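Local coordinates for protein telomerase reverse transcriptase (Candida tropicalis MYA-3404, PDB 6ZD1) that probably elongates telomeres as a reverse transcriptase, adding simple sequence repeats to chromosome ends by copying a template within the telomerase RNA, at residues D74-F79 against K192-T197; R580-L585 against T629-I634; A584-L589 against Y643-F648; S595-F600 against E654-K659. All blocks are in the same frame, centred on the assembly; numbering follows the deposited sequence.

Contact 1 (D74-F79 against K192-T197)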
# COMPACT_ATOMS: atom_id res chain seq x y z
N ASP A 74 6.26 -11.02 18.00
CA ASP A 74 5.83 -11.62 19.27
C ASP A 74 5.72 -10.59 20.39
O ASP A 74 5.02 -10.82 21.38
CB ASP A 74 6.78 -12.77 19.61
CG ASP A 74 6.81 -13.84 18.52
OD1 ASP A 74 5.78 -14.03 17.84
OD2 ASP A 74 7.87 -14.49 18.36
N TYR A 75 6.43 -9.46 20.27
CA TYR A 75 6.28 -8.38 21.25
C TYR A 75 4.93 -7.67 21.17
O TYR A 75 4.55 -6.97 22.11
CB TYR A 75 7.38 -7.34 21.03
CG TYR A 75 8.79 -7.80 21.25
CD1 TYR A 75 9.36 -7.79 22.52
CD2 TYR A 75 9.57 -8.22 20.19
CE1 TYR A 75 10.66 -8.21 22.74
CE2 TYR A 75 10.87 -8.62 20.38
CZ TYR A 75 11.41 -8.60 21.66
OH TYR A 75 12.71 -9.03 21.85
N SER A 76 4.22 -7.79 20.05
CA SER A 76 2.97 -7.06 19.89
C SER A 76 1.93 -7.56 20.87
O SER A 76 1.92 -8.73 21.27
CB SER A 76 2.45 -7.21 18.46
OG SER A 76 2.01 -8.53 18.20
N THR A 77 1.04 -6.66 21.27
CA THR A 77 -0.06 -7.06 22.14
C THR A 77 -1.06 -7.90 21.36
O THR A 77 -1.48 -7.52 20.26
CB THR A 77 -0.76 -5.83 22.72
OG1 THR A 77 0.21 -4.96 23.33
CG2 THR A 77 -1.78 -6.25 23.77
N LYS A 78 -1.45 -9.04 21.92
CA LYS A 78 -2.43 -9.89 21.27
C LYS A 78 -3.73 -9.13 21.06
O LYS A 78 -4.10 -8.26 21.85
CB LYS A 78 -2.68 -11.15 22.10
CG LYS A 78 -1.44 -11.97 22.37
CD LYS A 78 -0.66 -12.23 21.08
CE LYS A 78 0.65 -12.95 21.36
NZ LYS A 78 1.40 -13.22 20.11
N PHE A 79 -4.41 -9.45 19.96
CA PHE A 79 -5.58 -8.66 19.57
C PHE A 79 -6.69 -8.76 20.61
O PHE A 79 -7.42 -7.78 20.82
CB PHE A 79 -6.09 -9.11 18.20
CG PHE A 79 -7.20 -8.25 17.67
CD1 PHE A 79 -6.95 -6.93 17.30
CD2 PHE A 79 -8.48 -8.75 17.54
CE1 PHE A 79 -7.97 -6.13 16.81
CE2 PHE A 79 -9.50 -7.95 17.05
CZ PHE A 79 -9.25 -6.64 16.69
N LYS A 192 -2.96 -8.57 8.58
CA LYS A 192 -2.56 -8.58 9.98
C LYS A 192 -2.05 -7.21 10.38
O LYS A 192 -1.03 -6.75 9.86
CB LYS A 192 -1.49 -9.65 10.21
CG LYS A 192 -2.01 -10.99 10.71
CD LYS A 192 -2.79 -11.73 9.64
CE LYS A 192 -3.25 -13.09 10.14
NZ LYS A 192 -4.09 -13.80 9.14
N LEU A 193 -2.75 -6.57 11.30
CA LEU A 193 -2.29 -5.34 11.92
C LEU A 193 -1.79 -5.66 13.31
O LEU A 193 -2.34 -6.54 13.99
CB LEU A 193 -3.40 -4.29 11.98
CG LEU A 193 -3.63 -3.56 10.65
CD1 LEU A 193 -4.93 -2.81 10.68
CD2 LEU A 193 -2.48 -2.62 10.38
N PHE A 194 -0.73 -4.98 13.73
CA PHE A 194 -0.05 -5.34 14.96
C PHE A 194 0.09 -4.14 15.88
O PHE A 194 0.53 -3.07 15.45
CB PHE A 194 1.31 -5.95 14.63
CG PHE A 194 1.19 -7.26 13.91
CD1 PHE A 194 1.70 -7.42 12.64
CD2 PHE A 194 0.52 -8.32 14.51
CE1 PHE A 194 1.58 -8.64 11.99
CE2 PHE A 194 0.39 -9.53 13.86
CZ PHE A 194 0.92 -9.69 12.60
N TYR A 195 -0.32 -4.33 17.13
CA TYR A 195 -0.29 -3.29 18.14
C TYR A 195 0.94 -3.51 19.02
O TYR A 195 1.02 -4.49 19.77
CB TYR A 195 -1.57 -3.31 18.97
CG TYR A 195 -2.82 -2.97 18.19
CD1 TYR A 195 -3.39 -3.87 17.31
CD2 TYR A 195 -3.44 -1.73 18.35
CE1 TYR A 195 -4.54 -3.55 16.60
CE2 TYR A 195 -4.58 -1.41 17.65
CZ TYR A 195 -5.13 -2.32 16.78
OH TYR A 195 -6.27 -1.98 16.09
N PHE A 196 1.91 -2.60 18.91
CA PHE A 196 3.06 -2.55 19.80
C PHE A 196 2.87 -1.39 20.76
O PHE A 196 2.60 -0.27 20.33
CB PHE A 196 4.37 -2.38 19.02
CG PHE A 196 4.68 -3.51 18.09
CD1 PHE A 196 5.47 -4.57 18.51
CD2 PHE A 196 4.20 -3.51 16.79
CE1 PHE A 196 5.77 -5.61 17.65
CE2 PHE A 196 4.49 -4.55 15.93
CZ PHE A 196 5.28 -5.60 16.36
N THR A 197 2.99 -1.67 22.06
CA THR A 197 2.96 -0.59 23.04
C THR A 197 4.12 0.37 22.78
O THR A 197 5.21 -0.04 22.36
CB THR A 197 3.04 -1.13 24.47
OG1 THR A 197 4.33 -1.72 24.69
CG2 THR A 197 1.97 -2.19 24.70
O HOH W 1 -1.32 -7.35 17.22

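Contact 2 (R580-L585 against T629-I634)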
# COMPACT_ATOMS: atom_id res chain seq x y z
N ARG A 580 -28.23 -14.06 5.61
CA ARG A 580 -29.66 -14.07 5.32
C ARG A 580 -30.14 -12.79 4.64
O ARG A 580 -31.35 -12.58 4.52
CB ARG A 580 -30.46 -14.30 6.60
CG ARG A 580 -30.01 -15.49 7.42
CD ARG A 580 -30.82 -15.60 8.72
NE ARG A 580 -30.78 -14.36 9.49
CZ ARG A 580 -31.82 -13.54 9.64
NH1 ARG A 580 -32.99 -13.83 9.09
NH2 ARG A 580 -31.68 -12.43 10.36
N SER A 581 -29.22 -11.93 4.21
CA SER A 581 -29.60 -10.66 3.61
C SER A 581 -28.40 -10.08 2.88
O SER A 581 -27.26 -10.35 3.24
CB SER A 581 -30.11 -9.67 4.65
OG SER A 581 -29.06 -9.27 5.51
N PHE A 582 -28.68 -9.27 1.85
CA PHE A 582 -27.59 -8.64 1.11
C PHE A 582 -26.93 -7.54 1.92
O PHE A 582 -25.72 -7.32 1.78
CB PHE A 582 -28.10 -8.09 -0.22
CG PHE A 582 -28.33 -9.15 -1.26
CD1 PHE A 582 -27.26 -9.68 -1.97
CD2 PHE A 582 -29.61 -9.60 -1.54
CE1 PHE A 582 -27.47 -10.65 -2.94
CE2 PHE A 582 -29.82 -10.57 -2.51
CZ PHE A 582 -28.75 -11.09 -3.20
N LYS A 583 -27.69 -6.83 2.76
CA LYS A 583 -27.09 -5.79 3.58
C LYS A 583 -25.99 -6.36 4.47
O LYS A 583 -24.90 -5.79 4.56
CB LYS A 583 -28.15 -5.09 4.42
CG LYS A 583 -27.67 -3.78 5.03
CD LYS A 583 -28.66 -3.21 6.02
CE LYS A 583 -28.73 -4.04 7.29
NZ LYS A 583 -29.62 -3.41 8.30
N ALA A 584 -26.26 -7.50 5.11
CA ALA A 584 -25.24 -8.12 5.95
C ALA A 584 -24.07 -8.63 5.13
O ALA A 584 -22.93 -8.64 5.62
CB ALA A 584 -25.86 -9.27 6.75
N LEU A 585 -24.32 -9.02 3.88
CA LEU A 585 -23.23 -9.49 3.02
C LEU A 585 -22.34 -8.33 2.58
O LEU A 585 -21.12 -8.47 2.52
CB LEU A 585 -23.80 -10.21 1.80
CG LEU A 585 -22.75 -10.63 0.76
CD1 LEU A 585 -22.02 -11.88 1.23
CD2 LEU A 585 -23.36 -10.83 -0.61
N THR A 629 -20.98 -16.53 -5.31
CA THR A 629 -21.13 -17.83 -4.67
C THR A 629 -22.45 -17.93 -3.91
O THR A 629 -23.12 -18.97 -3.95
CB THR A 629 -19.95 -18.10 -3.73
OG1 THR A 629 -18.74 -18.17 -4.49
CG2 THR A 629 -20.14 -19.42 -2.99
N SER A 630 -22.85 -16.86 -3.23
CA SER A 630 -23.99 -16.91 -2.32
C SER A 630 -25.20 -16.12 -2.83
O SER A 630 -26.18 -15.97 -2.10
CB SER A 630 -23.59 -16.39 -0.94
OG SER A 630 -23.14 -15.05 -1.02
N PHE A 631 -25.17 -15.64 -4.08
CA PHE A 631 -26.26 -14.82 -4.57
C PHE A 631 -27.58 -15.60 -4.58
O PHE A 631 -28.60 -15.10 -4.11
CB PHE A 631 -25.95 -14.27 -5.96
CG PHE A 631 -26.99 -13.33 -6.48
CD1 PHE A 631 -26.95 -11.98 -6.16
CD2 PHE A 631 -28.03 -13.79 -7.28
CE1 PHE A 631 -27.91 -11.10 -6.63
CE2 PHE A 631 -29.00 -12.92 -7.75
CZ PHE A 631 -28.93 -11.57 -7.43
N ALA A 632 -27.56 -16.81 -5.13
CA ALA A 632 -28.80 -17.58 -5.23
C ALA A 632 -29.37 -17.91 -3.86
O ALA A 632 -30.59 -17.84 -3.65
CB ALA A 632 -28.55 -18.87 -6.02
N THR A 633 -28.50 -18.23 -2.89
CA THR A 633 -28.98 -18.56 -1.56
C THR A 633 -29.65 -17.35 -0.91
O THR A 633 -30.76 -17.44 -0.38
CB THR A 633 -27.83 -19.05 -0.68
OG1 THR A 633 -27.25 -20.23 -1.26
CG2 THR A 633 -28.35 -19.37 0.72
N ILE A 634 -28.97 -16.20 -0.95
CA ILE A 634 -29.50 -15.01 -0.31
C ILE A 634 -30.72 -14.49 -1.07
O ILE A 634 -31.72 -14.08 -0.46
CB ILE A 634 -28.40 -13.93 -0.21
CG1 ILE A 634 -27.23 -14.45 0.63
CG2 ILE A 634 -28.96 -12.63 0.37
CD1 ILE A 634 -26.06 -13.49 0.70

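Contact 3 (A584-L589 against Y643-F648)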
# COMPACT_ATOMS: atom_id res chain seq x y z
N ALA A 584 -26.26 -7.50 5.11
CA ALA A 584 -25.24 -8.12 5.95
C ALA A 584 -24.07 -8.63 5.13
O ALA A 584 -22.93 -8.64 5.62
CB ALA A 584 -25.86 -9.27 6.75
N LEU A 585 -24.32 -9.02 3.88
CA LEU A 585 -23.23 -9.49 3.02
C LEU A 585 -22.34 -8.33 2.58
O LEU A 585 -21.12 -8.47 2.52
CB LEU A 585 -23.80 -10.21 1.80
CG LEU A 585 -22.75 -10.63 0.76
CD1 LEU A 585 -22.02 -11.88 1.23
CD2 LEU A 585 -23.36 -10.83 -0.61
N PHE A 586 -22.94 -7.18 2.26
CA PHE A 586 -22.15 -6.06 1.77
C PHE A 586 -21.34 -5.42 2.88
O PHE A 586 -20.20 -4.99 2.65
CB PHE A 586 -23.07 -5.04 1.10
CG PHE A 586 -23.76 -5.55 -0.14
CD1 PHE A 586 -23.18 -6.55 -0.91
CD2 PHE A 586 -24.98 -5.03 -0.54
CE1 PHE A 586 -23.81 -7.03 -2.05
CE2 PHE A 586 -25.61 -5.49 -1.68
CZ PHE A 586 -25.03 -6.50 -2.44
N SER A 587 -21.87 -5.38 4.11
CA SER A 587 -21.11 -4.84 5.23
C SER A 587 -19.92 -5.72 5.56
O SER A 587 -18.82 -5.21 5.84
CB SER A 587 -22.01 -4.68 6.46
OG SER A 587 -22.93 -3.62 6.29
N ASN A 588 -20.11 -7.03 5.54
CA ASN A 588 -19.00 -7.94 5.79
C ASN A 588 -17.96 -7.86 4.68
O ASN A 588 -16.76 -7.82 4.95
CB ASN A 588 -19.53 -9.37 5.94
CG ASN A 588 -18.44 -10.37 6.21
OD1 ASN A 588 -17.87 -10.94 5.28
ND2 ASN A 588 -18.15 -10.61 7.48
N LEU A 589 -18.41 -7.81 3.42
CA LEU A 589 -17.46 -7.73 2.31
C LEU A 589 -16.78 -6.37 2.25
O LEU A 589 -15.67 -6.26 1.73
CB LEU A 589 -18.17 -8.03 0.98
CG LEU A 589 -18.62 -9.47 0.75
CD1 LEU A 589 -19.30 -9.59 -0.60
CD2 LEU A 589 -17.46 -10.44 0.85
N TYR A 643 -29.98 -0.57 -6.18
CA TYR A 643 -29.53 0.73 -5.67
C TYR A 643 -28.69 0.56 -4.41
O TYR A 643 -27.67 1.24 -4.24
CB TYR A 643 -30.73 1.64 -5.40
CG TYR A 643 -31.51 2.00 -6.65
CD1 TYR A 643 -30.91 2.73 -7.68
CD2 TYR A 643 -32.84 1.63 -6.80
CE1 TYR A 643 -31.62 3.07 -8.82
CE2 TYR A 643 -33.55 1.97 -7.94
CZ TYR A 643 -32.93 2.69 -8.94
OH TYR A 643 -33.64 3.03 -10.08
N ARG A 644 -29.06 -0.38 -3.54
CA ARG A 644 -28.23 -0.69 -2.39
C ARG A 644 -26.89 -1.25 -2.83
O ARG A 644 -25.85 -0.95 -2.23
CB ARG A 644 -28.95 -1.66 -1.46
CG ARG A 644 -28.11 -2.20 -0.32
CD ARG A 644 -28.92 -3.11 0.58
NE ARG A 644 -30.09 -2.44 1.15
CZ ARG A 644 -30.05 -1.66 2.22
NH1 ARG A 644 -28.90 -1.44 2.85
NH2 ARG A 644 -31.16 -1.09 2.67
N PHE A 645 -26.89 -2.03 -3.91
CA PHE A 645 -25.64 -2.60 -4.42
C PHE A 645 -24.74 -1.52 -5.00
O PHE A 645 -23.51 -1.64 -4.92
CB PHE A 645 -25.95 -3.66 -5.48
CG PHE A 645 -24.73 -4.27 -6.10
CD1 PHE A 645 -23.83 -4.98 -5.33
CD2 PHE A 645 -24.50 -4.16 -7.46
CE1 PHE A 645 -22.71 -5.56 -5.90
CE2 PHE A 645 -23.38 -4.73 -8.04
CZ PHE A 645 -22.48 -5.43 -7.26
N MSE A 646 -25.31 -0.47 -5.57
CA MSE A 646 -24.51 0.58 -6.19
C MSE A 646 -23.84 1.45 -5.14
O MSE A 646 -22.69 1.86 -5.31
CB MSE A 646 -25.36 1.43 -7.11
CG MSE A 646 -25.71 0.73 -8.41
SE MSE A 646 -26.83 1.82 -9.56
CE MSE A 646 -28.47 0.78 -9.46
N LYS A 647 -24.56 1.72 -4.05
CA LYS A 647 -23.93 2.39 -2.92
C LYS A 647 -22.75 1.58 -2.42
O LYS A 647 -21.70 2.14 -2.10
CB LYS A 647 -24.96 2.62 -1.82
CG LYS A 647 -25.98 3.69 -2.16
CD LYS A 647 -27.29 3.49 -1.40
CE LYS A 647 -28.35 4.46 -1.90
NZ LYS A 647 -29.70 4.10 -1.41
N PHE A 648 -22.90 0.26 -2.36
CA PHE A 648 -21.78 -0.61 -2.01
C PHE A 648 -20.64 -0.45 -3.00
O PHE A 648 -19.48 -0.29 -2.61
CB PHE A 648 -22.24 -2.06 -1.93
CG PHE A 648 -21.11 -3.06 -1.81
CD1 PHE A 648 -20.52 -3.31 -0.58
CD2 PHE A 648 -20.66 -3.75 -2.92
CE1 PHE A 648 -19.49 -4.24 -0.46
CE2 PHE A 648 -19.63 -4.67 -2.82
CZ PHE A 648 -19.05 -4.92 -1.58

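Contact 4 (S595-F600 against E654-K659)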
# COMPACT_ATOMS: atom_id res chain seq x y z
N SER A 595 -9.83 -4.64 4.83
CA SER A 595 -8.84 -5.38 5.60
C SER A 595 -7.70 -5.87 4.73
O SER A 595 -6.57 -6.00 5.21
CB SER A 595 -9.51 -6.56 6.31
OG SER A 595 -8.56 -7.31 7.05
N ASN A 596 -7.96 -6.13 3.44
CA ASN A 596 -6.93 -6.62 2.55
C ASN A 596 -6.35 -5.54 1.65
O ASN A 596 -5.38 -5.81 0.94
CB ASN A 596 -7.48 -7.76 1.68
CG ASN A 596 -7.85 -8.98 2.49
OD1 ASN A 596 -7.02 -9.85 2.76
ND2 ASN A 596 -9.11 -9.06 2.91
N LEU A 597 -6.90 -4.33 1.67
CA LEU A 597 -6.42 -3.25 0.81
C LEU A 597 -5.35 -2.46 1.57
O LEU A 597 -5.58 -1.37 2.08
CB LEU A 597 -7.58 -2.36 0.38
CG LEU A 597 -7.22 -1.28 -0.64
CD1 LEU A 597 -6.97 -1.89 -2.02
CD2 LEU A 597 -8.31 -0.21 -0.71
N SER A 598 -4.16 -3.04 1.62
CA SER A 598 -3.06 -2.45 2.37
C SER A 598 -2.40 -1.33 1.58
O SER A 598 -2.50 -1.23 0.36
CB SER A 598 -2.04 -3.52 2.73
OG SER A 598 -2.65 -4.61 3.40
N GLU A 599 -1.69 -0.46 2.32
CA GLU A 599 -1.09 0.72 1.71
C GLU A 599 0.02 0.36 0.72
O GLU A 599 0.16 1.03 -0.31
CB GLU A 599 -0.54 1.65 2.79
CG GLU A 599 -1.60 2.28 3.69
CD GLU A 599 -1.00 3.16 4.77
OE1 GLU A 599 0.23 3.36 4.78
OE2 GLU A 599 -1.77 3.66 5.62
N PHE A 600 0.79 -0.70 1.00
CA PHE A 600 1.94 -1.00 0.16
C PHE A 600 1.54 -1.45 -1.24
O PHE A 600 2.35 -1.36 -2.16
CB PHE A 600 2.81 -2.08 0.81
CG PHE A 600 2.04 -3.27 1.26
CD1 PHE A 600 1.48 -4.15 0.34
CD2 PHE A 600 1.86 -3.52 2.61
CE1 PHE A 600 0.76 -5.23 0.76
CE2 PHE A 600 1.14 -4.61 3.02
CZ PHE A 600 0.58 -5.46 2.09
N GLU A 654 -14.78 4.45 -4.00
CA GLU A 654 -14.29 5.65 -3.33
C GLU A 654 -13.16 5.34 -2.37
O GLU A 654 -12.17 6.08 -2.29
CB GLU A 654 -15.44 6.34 -2.59
CG GLU A 654 -15.97 7.60 -3.25
CD GLU A 654 -15.15 8.83 -2.91
OE1 GLU A 654 -14.12 8.70 -2.22
OE2 GLU A 654 -15.55 9.94 -3.34
N THR A 655 -13.29 4.26 -1.60
CA THR A 655 -12.23 3.92 -0.64
C THR A 655 -10.93 3.60 -1.35
O THR A 655 -9.85 4.03 -0.91
CB THR A 655 -12.67 2.75 0.24
OG1 THR A 655 -13.95 3.02 0.81
CG2 THR A 655 -11.66 2.53 1.35
N THR A 656 -11.00 2.87 -2.46
CA THR A 656 -9.78 2.52 -3.20
C THR A 656 -9.10 3.77 -3.74
O THR A 656 -7.90 3.96 -3.56
CB THR A 656 -10.12 1.55 -4.33
OG1 THR A 656 -10.76 0.39 -3.79
CG2 THR A 656 -8.87 1.14 -5.09
N ILE A 657 -9.87 4.65 -4.38
CA ILE A 657 -9.28 5.85 -4.96
C ILE A 657 -8.72 6.75 -3.86
O ILE A 657 -7.62 7.30 -3.99
CB ILE A 657 -10.31 6.59 -5.83
CG1 ILE A 657 -10.74 5.71 -7.01
CG2 ILE A 657 -9.72 7.89 -6.36
CD1 ILE A 657 -9.60 5.34 -7.94
N GLU A 658 -9.46 6.88 -2.75
CA GLU A 658 -9.01 7.73 -1.66
C GLU A 658 -7.72 7.20 -1.04
O GLU A 658 -6.77 7.96 -0.83
CB GLU A 658 -10.11 7.83 -0.60
CG GLU A 658 -10.15 9.13 0.20
CD GLU A 658 -9.30 9.09 1.45
OE1 GLU A 658 -9.18 10.13 2.13
OE2 GLU A 658 -8.73 8.01 1.75
N LYS A 659 -7.66 5.90 -0.77
CA LYS A 659 -6.46 5.34 -0.16
C LYS A 659 -5.28 5.37 -1.13
O LYS A 659 -4.14 5.55 -0.70
CB LYS A 659 -6.72 3.92 0.34
CG LYS A 659 -5.66 3.40 1.28
CD LYS A 659 -6.12 2.16 2.03
CE LYS A 659 -5.06 1.68 3.00
NZ LYS A 659 -5.53 0.56 3.86

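Contact 1 (D74-F79 against K192-T197)
One face of the F196 ring carries S76 CB, which stands 3.9 Å from the ring centroid and 15° off its normal, a CH-pi contact displaced toward the rim; at the edge of the same ring, near its plane, Y75 CB meets CE1. F79 offers its edge to Y195, with Y195 CE1 lying near the F79 plane, 4.2 Å from F79 CD1. F194 CD2 is approached obliquely by S76 OG, whose hydrogen bond goes to the backbone O of I73. F196 points its CB away from 74-79, but CG is anti to the carbonyl carbon (chi1 -63°), and the ring turns back to S76, its CE1 3.6 Å from S76 N.

The polar link is T77 N to Y195 O, 2.6 Å with an N-H...O angle of 151°. One water extends it, donating to T77 O and accepting from Y195 N at 3.2 Å. T77 and T197 cross at about a right angle, OG1 of T77 3.6 Å from CG2 of T197.

The loop 74-79 thus packs on strand 193-197, a hairpin strand of the telomerase RNA-binding domain, just where helix 79-93 starts. Strand 180-184 pairs with 193-197, and its W180 meets Y195 edge-to-face; helix 104-117 packs against F79, and helix 198-216 against Y75.

Contact 2 (R580-L585 against T629-I634)
I634 reaches F582 because its CG2 is anti to the backbone N and CG1 anti to the carbonyl carbon (chi1 -61°), the two branches meeting different residues of 580-585; F582 has CG anti to its own carbonyl carbon, and its ring leads toward helix 609-637. CG2 of I634 lies over the centre of the F582 ring, 3.6 Å from the centroid and 13° off the normal, a CH-pi contact over the face. The same methyl also touches the backbone, 3.6 Å from S581 C. The other branch ends in CD1, which packs 4.0 Å from L585 CD2.

At its far end the F582 ring meets F631: F582 CE1 is 3.5 Å from F631 CD1, which sits at the edge of the F582 ring, and the two planes are turned 51° apart. L585 CD1 comes within 4.0 Å of S630 OG, a hydroxyl bonded to A626 O one turn earlier in its helix.

No hydrogen bond joins the two segments, and apolar side chains carry the contact. S581 is the N-cap of helix 582-596, its OG accepting a weak bond from A584 N at 3.3 Å. The contact lays the first turn of that helix against a kinked part of helix 609-637. D638, just beyond 609-637, accepts from F582 N, and F640, leading to helix 642-664, meets both F582 and F631 edge-to-face.

Contact 3 (A584-L589 against Y643-F648)
F586 meets F645 and F648 in an aromatic cluster between two nearly parallel helical segments, 584-589 and 643-648, whose axes differ by 5° in direction and come within 10.8 Å; they belong to the helical C-terminal part of the protein, probably the thumb of the reverse transcriptase. Followed outward, F586 starts with CB, which points toward 643-648 and lies 3.5 Å from F648 CD1. CG comes next, 4.0 Å from both CG and CD1 of F648. From here the ring overlaps that of F648: CD1 of F586 stands over the centre of the F648 ring, and F648 CB lies over a face of the F586 ring. The two form an offset stack, centroids 4.8 Å apart and planes 24° from parallel. At the ring edge CD2 meets the aliphatic CG of R644. CE1 and CE2 both come near F645, CE2 touching its CA as well as its CD1. The tip, CZ, is 3.5 Å from F645 CD1, where the rings meet obliquely with planes at 42°.

F648 has CG anti to its backbone N, which starts its ring toward helix 582-596; farther out its CZ packs on L589 CB. Helix 609-637 covers this cluster, I627 touching both L589 and F645, while I694 of helix 692-699 lies against F645 too. With no hydrogen bond between the segments, the closest approach is a ring carbon against a backbone oxygen: F648 CE1 lies 3.3 Å from F586 O.

Contact 4 (S595-F600 against E654-K659)
L597 leaves helical geometry as the centre of an inverse gamma turn; this turn, just after helix 582-596, presents the L597 carbonyl to K659 of helix 642-664. K659 starts with CG anti to the backbone N (chi1 -166°) and stays extended to its end, reaching from its helix to the L597 carbonyl. NZ donates to L597 O at 2.6 Å, lying in the carbonyl plane with a C=O...N angle of 159°. Along the way K659 CE packs 3.6 Å from E599 CG, the two side chains crossing at about a right angle. The E599 carboxylate is not in contact with the ammonium, OE2 standing 5.2 Å from NZ; the salt bridge of K659 is to E122. That partner and the carbonyl would probably both stabilise the charge of this buried lysine.

L597 CD2 settles on T656, 4.0 Å from both CA and OG1. The T656 hydroxyl bonds to Y593 OH and to I652 O.

The contact joins the chain leaving helix 582-596 to the middle of helix 642-664. Helix 609-637 packs on it through I619 against N596 and V616 against T656, and strand 180-184 reaches S598 through E184.

Contact 1 closes before the other three open along the chain, and joins a loop to the hairpin strand 193-197. Contacts 2, 3 and 4 begin in that order along helix 582-596 or at its end; their second segments follow in the same order on the successive helices 609-637 and 642-664, so the segments of contacts 2 and 3 alternate with those of contact 4. Contacts 2 and 3 have centres about 10 Å apart and share A584 and L585; the centres of contacts 3 and 4 lie about 17 Å apart. Together they bind three helices into one C-terminal bundle. Contact 4 lies near the RNA-binding domain, its nearest atoms about 6 Å from those of contact 1.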